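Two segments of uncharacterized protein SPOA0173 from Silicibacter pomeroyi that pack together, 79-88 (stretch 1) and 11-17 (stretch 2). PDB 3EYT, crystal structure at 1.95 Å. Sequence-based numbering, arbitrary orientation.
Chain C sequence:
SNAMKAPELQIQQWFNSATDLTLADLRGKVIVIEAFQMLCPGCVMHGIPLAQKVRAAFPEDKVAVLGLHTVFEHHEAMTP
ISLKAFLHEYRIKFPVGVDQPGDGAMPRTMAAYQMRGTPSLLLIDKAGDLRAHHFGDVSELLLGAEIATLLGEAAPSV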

ATOM      1  N   THR C  79       2.887   3.415  -2.006  1.00 15.40           N
ATOM      2  CA  THR C  79       3.650   2.183  -1.813  1.00 15.82           C
ATOM      3  C   THR C  79       4.463   1.854  -3.103  1.00 15.33           C
ATOM      4  O   THR C  79       4.239   2.467  -4.175  1.00 16.34           O
ATOM      5  CB  THR C  79       2.707   1.001  -1.508  1.00 15.76           C
ATOM      6  OG1 THR C  79       1.982   0.672  -2.708  1.00 16.52           O
ATOM      7  CG2 THR C  79       1.712   1.328  -0.377  1.00 16.23           C
ATOM      8  N   PRO C  80       5.393   0.888  -3.022  1.00 15.79           N
ATOM      9  CA  PRO C  80       6.223   0.618  -4.191  1.00 15.46           C
ATOM     10  C   PRO C  80       5.463   0.267  -5.480  1.00 15.74           C
ATOM     11  O   PRO C  80       5.967   0.586  -6.575  1.00 14.85           O
ATOM     12  CB  PRO C  80       7.104  -0.563  -3.724  1.00 15.81           C
ATOM     13  CG  PRO C  80       7.358  -0.234  -2.235  1.00 16.90           C
ATOM     14  CD  PRO C  80       5.941   0.232  -1.789  1.00 15.25           C
ATOM     15  N   ILE C  81       4.294  -0.381  -5.389  1.00 15.10           N
ATOM     16  CA  ILE C  81       3.552  -0.706  -6.644  1.00 15.15           C
ATOM     17  C   ILE C  81       3.142   0.623  -7.309  1.00 14.13           C
ATOM     18  O   ILE C  81       3.190   0.768  -8.535  1.00 14.02           O
ATOM     19  CB  ILE C  81       2.343  -1.640  -6.417  1.00 15.50           C
ATOM     20  CG1 ILE C  81       1.683  -2.031  -7.736  1.00 19.00           C
ATOM     21  CG2 ILE C  81       1.288  -1.006  -5.502  1.00 18.47           C
ATOM     22  CD1 ILE C  81       0.594  -3.040  -7.571  1.00 26.60           C
ATOM     23  N   SER C  82       2.778   1.605  -6.488  1.00 13.28           N
ATOM     24  CA  SER C  82       2.440   2.931  -7.012  1.00 12.87           C
ATOM     25  C   SER C  82       3.625   3.691  -7.566  1.00 12.14           C
ATOM     26  O   SER C  82       3.526   4.358  -8.612  1.00 11.89           O
ATOM     27  CB  SER C  82       1.704   3.755  -5.958  1.00 13.18           C
ATOM     28  OG  SER C  82       0.376   3.273  -5.805  1.00 14.80           O
ATOM     29  N   LEU C  83       4.744   3.624  -6.850  1.00 12.99           N
ATOM     30  CA  LEU C  83       5.999   4.243  -7.269  1.00 13.10           C
ATOM     31  C   LEU C  83       6.506   3.700  -8.586  1.00 14.21           C
ATOM     32  O   LEU C  83       6.952   4.472  -9.420  1.00 15.14           O
ATOM     33  CB  LEU C  83       7.100   4.038  -6.208  1.00 13.05           C
ATOM     34  CG  LEU C  83       8.454   4.687  -6.564  1.00 12.30           C
ATOM     35  CD1 LEU C  83       8.300   6.206  -6.714  1.00 10.82           C
ATOM     36  CD2 LEU C  83       9.523   4.354  -5.529  1.00 10.59           C
ATOM     37  N   LYS C  84       6.459   2.370  -8.760  1.00 14.23           N
ATOM     38  CA  LYS C  84       6.871   1.736 -10.025  1.00 14.97           C
ATOM     39  C   LYS C  84       6.128   2.355 -11.235  1.00 13.42           C
ATOM     40  O   LYS C  84       6.748   2.697 -12.252  1.00 13.12           O
ATOM     41  CB  LYS C  84       6.618   0.217  -9.957  1.00 15.03           C
ATOM     42  CG  LYS C  84       7.386  -0.562 -11.020  1.00 19.24           C
ATOM     43  CD  LYS C  84       7.104  -2.048 -10.898  1.00 23.60           C
ATOM     44  CE  LYS C  84       8.069  -2.809 -11.763  1.00 27.87           C
ATOM     45  NZ  LYS C  84       7.274  -3.787 -12.536  1.00 30.95           N
ATOM     46  N   ALA C  85       4.812   2.533 -11.094  1.00 12.43           N
ATOM     47  CA  ALA C  85       3.978   3.121 -12.164  1.00 12.71           C
ATOM     48  C   ALA C  85       4.325   4.587 -12.374  1.00 11.40           C
ATOM     49  O   ALA C  85       4.455   5.045 -13.507  1.00 11.44           O
ATOM     50  CB  ALA C  85       2.504   2.956 -11.850  1.00 11.98           C
ATOM     51  N   PHE C  86       4.550   5.302 -11.280  1.00 12.89           N
ATOM     52  CA  PHE C  86       4.945   6.706 -11.354  1.00 13.59           C
ATOM     53  C   PHE C  86       6.275   6.915 -12.093  1.00 14.40           C
ATOM     54  O   PHE C  86       6.403   7.827 -12.946  1.00 15.84           O
ATOM     55  CB  PHE C  86       5.022   7.272  -9.918  1.00 14.26           C
ATOM     56  CG  PHE C  86       5.545   8.668  -9.848  1.00 13.12           C
ATOM     57  CD1 PHE C  86       4.692   9.747 -10.014  1.00 13.53           C
ATOM     58  CD2 PHE C  86       6.888   8.903  -9.557  1.00 13.72           C
ATOM     59  CE1 PHE C  86       5.182  11.074  -9.910  1.00 17.16           C
ATOM     60  CE2 PHE C  86       7.396  10.212  -9.473  1.00 14.69           C
ATOM     61  CZ  PHE C  86       6.544  11.295  -9.653  1.00 13.22           C
ATOM     62  N   LEU C  87       7.260   6.075 -11.783  1.00 12.97           N
ATOM     63  CA  LEU C  87       8.560   6.161 -12.446  1.00 13.87           C
ATOM     64  C   LEU C  87       8.437   5.854 -13.934  1.00 13.73           C
ATOM     65  O   LEU C  87       9.101   6.480 -14.749  1.00 13.62           O
ATOM     66  CB  LEU C  87       9.586   5.218 -11.819  1.00 12.96           C
ATOM     67  CG  LEU C  87       9.884   5.383 -10.336  1.00 14.79           C
ATOM     68  CD1 LEU C  87      10.809   4.283  -9.882  1.00 12.39           C
ATOM     69  CD2 LEU C  87      10.481   6.765 -10.097  1.00 13.44           C
ATOM     70  N   HIS C  88       7.591   4.891 -14.279  1.00 14.22           N
ATOM     71  CA  HIS C  88       7.309   4.601 -15.686  1.00 15.06           C
ATOM     72  C   HIS C  88       6.659   5.808 -16.416  1.00 15.51           C
ATOM     73  O   HIS C  88       7.204   6.303 -17.426  1.00 15.56           O
ATOM     74  CB  HIS C  88       6.443   3.335 -15.824  1.00 14.53           C
ATOM     75  CG  HIS C  88       6.163   2.947 -17.239  1.00 19.50           C
ATOM     76  ND1 HIS C  88       4.981   3.265 -17.882  1.00 21.83           N
ATOM     77  CD2 HIS C  88       6.922   2.296 -18.149  1.00 19.89           C
ATOM     78  CE1 HIS C  88       5.021   2.814 -19.123  1.00 22.22           C
ATOM     79  NE2 HIS C  88       6.187   2.222 -19.311  1.00 22.51           N
TER
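Stretch 2 11-17: IQQWFNS

The centre of this contact is a single aromatic side chain laid against one stripe of a helix. Phe-15, from the short strand of stretch 2, loses 109 Å² to the other stretch, the largest share of any residue here, and it meets four residues of the helix that begins at Pro-80. Phe-15 CZ lies 3.6 Å from Pro-80 O and 4.0 Å from Pro-80 CB; Phe-15 CE2 lies 3.7 Å from Leu-83 CD2, Phe-15 CE1 3.7 Å from Lys-84 CG, and Phe-15 CB 3.5 Å from Leu-87 CD1. The positions 80, 83, 84 and 87 are spaced by three and four, the rhythm that brings residues back to the same side of a helix, so one ring can touch all of them. All four approach the ring obliquely. Ile-81, Ser-82, Ala-85 and Phe-86, lying between them in sequence, make no contact with stretch 2.

The backbones set this up by running in nearly the same direction. Helix 80-88 and strand 13-15 cross at -19°, with their axes 10.4 Å apart at closest approach. That spacing leaves room for a layer of side chains, and no hydrogen bond crosses it. The register follows: Pro-80 CA is 8.6 Å from Gln-13 CA, and Lys-84 CA is 7.4 Å from Phe-15 CA. Two residues of extended strand thus advance alongside four residues of helix, roughly one turn. The strand's alternation does the rest, since Gln-13 and Phe-15 point their CA-to-CB bonds toward the helix while Trp-14 between them stays out of reach.

Rotamers refine the fit. Phe-15 is in the m well, with chi1 at -71°. Leu-83 (t, p) and Leu-87 (m, t) are both buried, and each brings a delta methyl to Phe-15. Lys-84 contributes at the margin in a different way: its aliphatic CG packs on the aromatic ring, while the end of its extended chain leads away, leaving the charged group free of the apolar patch.

The helix start has its own logic. Thr-79 occupies the N-cap position and does not touch stretch 2; Thr-79 O accepts a backbone hydrogen bond from Leu-83 N at 3.0 Å. Pro-80 opens the helix, where a proline's missing amide hydrogen costs no helical hydrogen bond, and its ring adds an apolar surface facing the strand. Although Pro-80 O lies close to Phe-15, it remains engaged in the helix, accepting from Lys-84 N at 2.9 Å.

Outward from this centre the surface turns polar. At one end Pro-80 CG lies 3.4 Å from Gln-13 NE2, a packing contact between the proline ring and an amide. Gln-12, at the corner where the chain turns, adds only a little covered surface. At the other end Asn-16 follows the strand with positive phi (62°); Asn-16 ND2 comes within 4.3 Å of Leu-87 CD1 and is hydrogen-bonded elsewhere in the structure.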

ATOM      1  N   ILE C  11      17.749   1.676   2.757  1.00 14.80           N
ATOM      2  CA  ILE C  11      16.850   1.503   1.634  1.00 15.15           C
ATOM      3  C   ILE C  11      16.165   0.156   1.772  1.00 15.47           C
ATOM      4  O   ILE C  11      16.785  -0.821   2.219  1.00 15.43           O
ATOM      5  CB  ILE C  11      17.656   1.484   0.289  1.00 15.37           C
ATOM      6  CG1 ILE C  11      18.436   2.799   0.092  1.00 16.08           C
ATOM      7  CG2 ILE C  11      16.744   1.219  -0.910  1.00 14.63           C
ATOM      8  CD1 ILE C  11      17.550   4.054   0.240  1.00 15.71           C
ATOM      9  N   GLN C  12      14.879   0.114   1.408  1.00 15.72           N
ATOM     10  CA  GLN C  12      14.070  -1.102   1.459  1.00 15.37           C
ATOM     11  C   GLN C  12      14.126  -1.857   0.109  1.00 15.53           C
ATOM     12  O   GLN C  12      14.185  -3.115   0.059  1.00 14.34           O
ATOM     13  CB  GLN C  12      12.641  -0.705   1.782  1.00 16.58           C
ATOM     14  CG  GLN C  12      11.675  -1.868   1.904  1.00 19.78           C
ATOM     15  CD  GLN C  12      10.428  -1.595   1.088  1.00 28.31           C
ATOM     16  OE1 GLN C  12       9.453  -0.958   1.548  1.00 32.94           O
ATOM     17  NE2 GLN C  12      10.457  -2.041  -0.141  1.00 29.23           N
ATOM     18  N   GLN C  13      14.091  -1.087  -0.977  1.00 14.25           N
ATOM     19  CA  GLN C  13      14.287  -1.639  -2.303  1.00 14.98           C
ATOM     20  C   GLN C  13      14.673  -0.547  -3.298  1.00 14.66           C
ATOM     21  O   GLN C  13      14.428   0.628  -3.059  1.00 13.91           O
ATOM     22  CB  GLN C  13      13.014  -2.324  -2.766  1.00 15.85           C
ATOM     23  CG  GLN C  13      11.849  -1.416  -2.992  1.00 15.82           C
ATOM     24  CD  GLN C  13      10.667  -2.233  -3.469  1.00 20.81           C
ATOM     25  OE1 GLN C  13      10.599  -2.568  -4.630  1.00 18.26           O
ATOM     26  NE2 GLN C  13       9.776  -2.612  -2.558  1.00 21.38           N
ATOM     27  N   TRP C  14      15.240  -0.960  -4.422  1.00 15.35           N
ATOM     28  CA  TRP C  14      15.738  -0.067  -5.468  1.00 15.45           C
ATOM     29  C   TRP C  14      14.957  -0.292  -6.756  1.00 15.83           C
ATOM     30  O   TRP C  14      14.611  -1.427  -7.074  1.00 15.19           O
ATOM     31  CB  TRP C  14      17.215  -0.396  -5.738  1.00 16.16           C
ATOM     32  CG  TRP C  14      18.146   0.261  -4.750  1.00 17.27           C
ATOM     33  CD1 TRP C  14      18.751  -0.330  -3.665  1.00 17.53           C
ATOM     34  CD2 TRP C  14      18.563   1.644  -4.739  1.00 16.96           C
ATOM     35  NE1 TRP C  14      19.541   0.599  -3.003  1.00 17.87           N
ATOM     36  CE2 TRP C  14      19.441   1.808  -3.633  1.00 18.52           C
ATOM     37  CE3 TRP C  14      18.325   2.743  -5.583  1.00 17.84           C
ATOM     38  CZ2 TRP C  14      20.045   3.027  -3.328  1.00 17.39           C
ATOM     39  CZ3 TRP C  14      18.929   3.974  -5.271  1.00 17.18           C
ATOM     40  CH2 TRP C  14      19.778   4.097  -4.149  1.00 18.04           C
ATOM     41  N   PHE C  15      14.652   0.790  -7.462  1.00 15.50           N
ATOM     42  CA  PHE C  15      14.144   0.716  -8.838  1.00 14.97           C
ATOM     43  C   PHE C  15      15.226   1.247  -9.779  1.00 15.14           C
ATOM     44  O   PHE C  15      16.000   2.122  -9.405  1.00 15.23           O
ATOM     45  CB  PHE C  15      12.850   1.540  -8.987  1.00 15.02           C
ATOM     46  CG  PHE C  15      11.651   0.933  -8.283  1.00 15.38           C
ATOM     47  CD1 PHE C  15      10.899  -0.071  -8.892  1.00 16.79           C
ATOM     48  CD2 PHE C  15      11.273   1.370  -7.020  1.00 14.51           C
ATOM     49  CE1 PHE C  15       9.796  -0.650  -8.218  1.00 17.64           C
ATOM     50  CE2 PHE C  15      10.175   0.828  -6.362  1.00 15.43           C
ATOM     51  CZ  PHE C  15       9.433  -0.196  -6.960  1.00 17.68           C
ATOM     52  N   ASN C  16      15.289   0.719 -11.001  1.00 15.37           N
ATOM     53  CA  ASN C  16      16.238   1.198 -11.999  1.00 17.42           C
ATOM     54  C   ASN C  16      17.652   0.995 -11.528  1.00 18.90           C
ATOM     55  O   ASN C  16      18.479   1.840 -11.758  1.00 19.54           O
ATOM     56  CB  ASN C  16      16.073   2.705 -12.326  1.00 16.98           C
ATOM     57  CG  ASN C  16      14.685   3.076 -12.772  1.00 17.71           C
ATOM     58  OD1 ASN C  16      13.989   2.260 -13.375  1.00 19.56           O
ATOM     59  ND2 ASN C  16      14.274   4.333 -12.504  1.00 15.61           N
ATOM     60  N   SER C  17      17.921  -0.097 -10.819  1.00 21.14           N
ATOM     61  CA  SER C  17      19.279  -0.406 -10.407  1.00 22.90           C
ATOM     62  C   SER C  17      19.505  -1.910 -10.363  1.00 23.82           C
ATOM     63  O   SER C  17      18.765  -2.646  -9.693  1.00 24.21           O
ATOM     64  CB  SER C  17      19.560   0.205  -9.034  1.00 22.70           C
ATOM     65  OG  SER C  17      20.930   0.055  -8.695  1.00 24.51           O
TER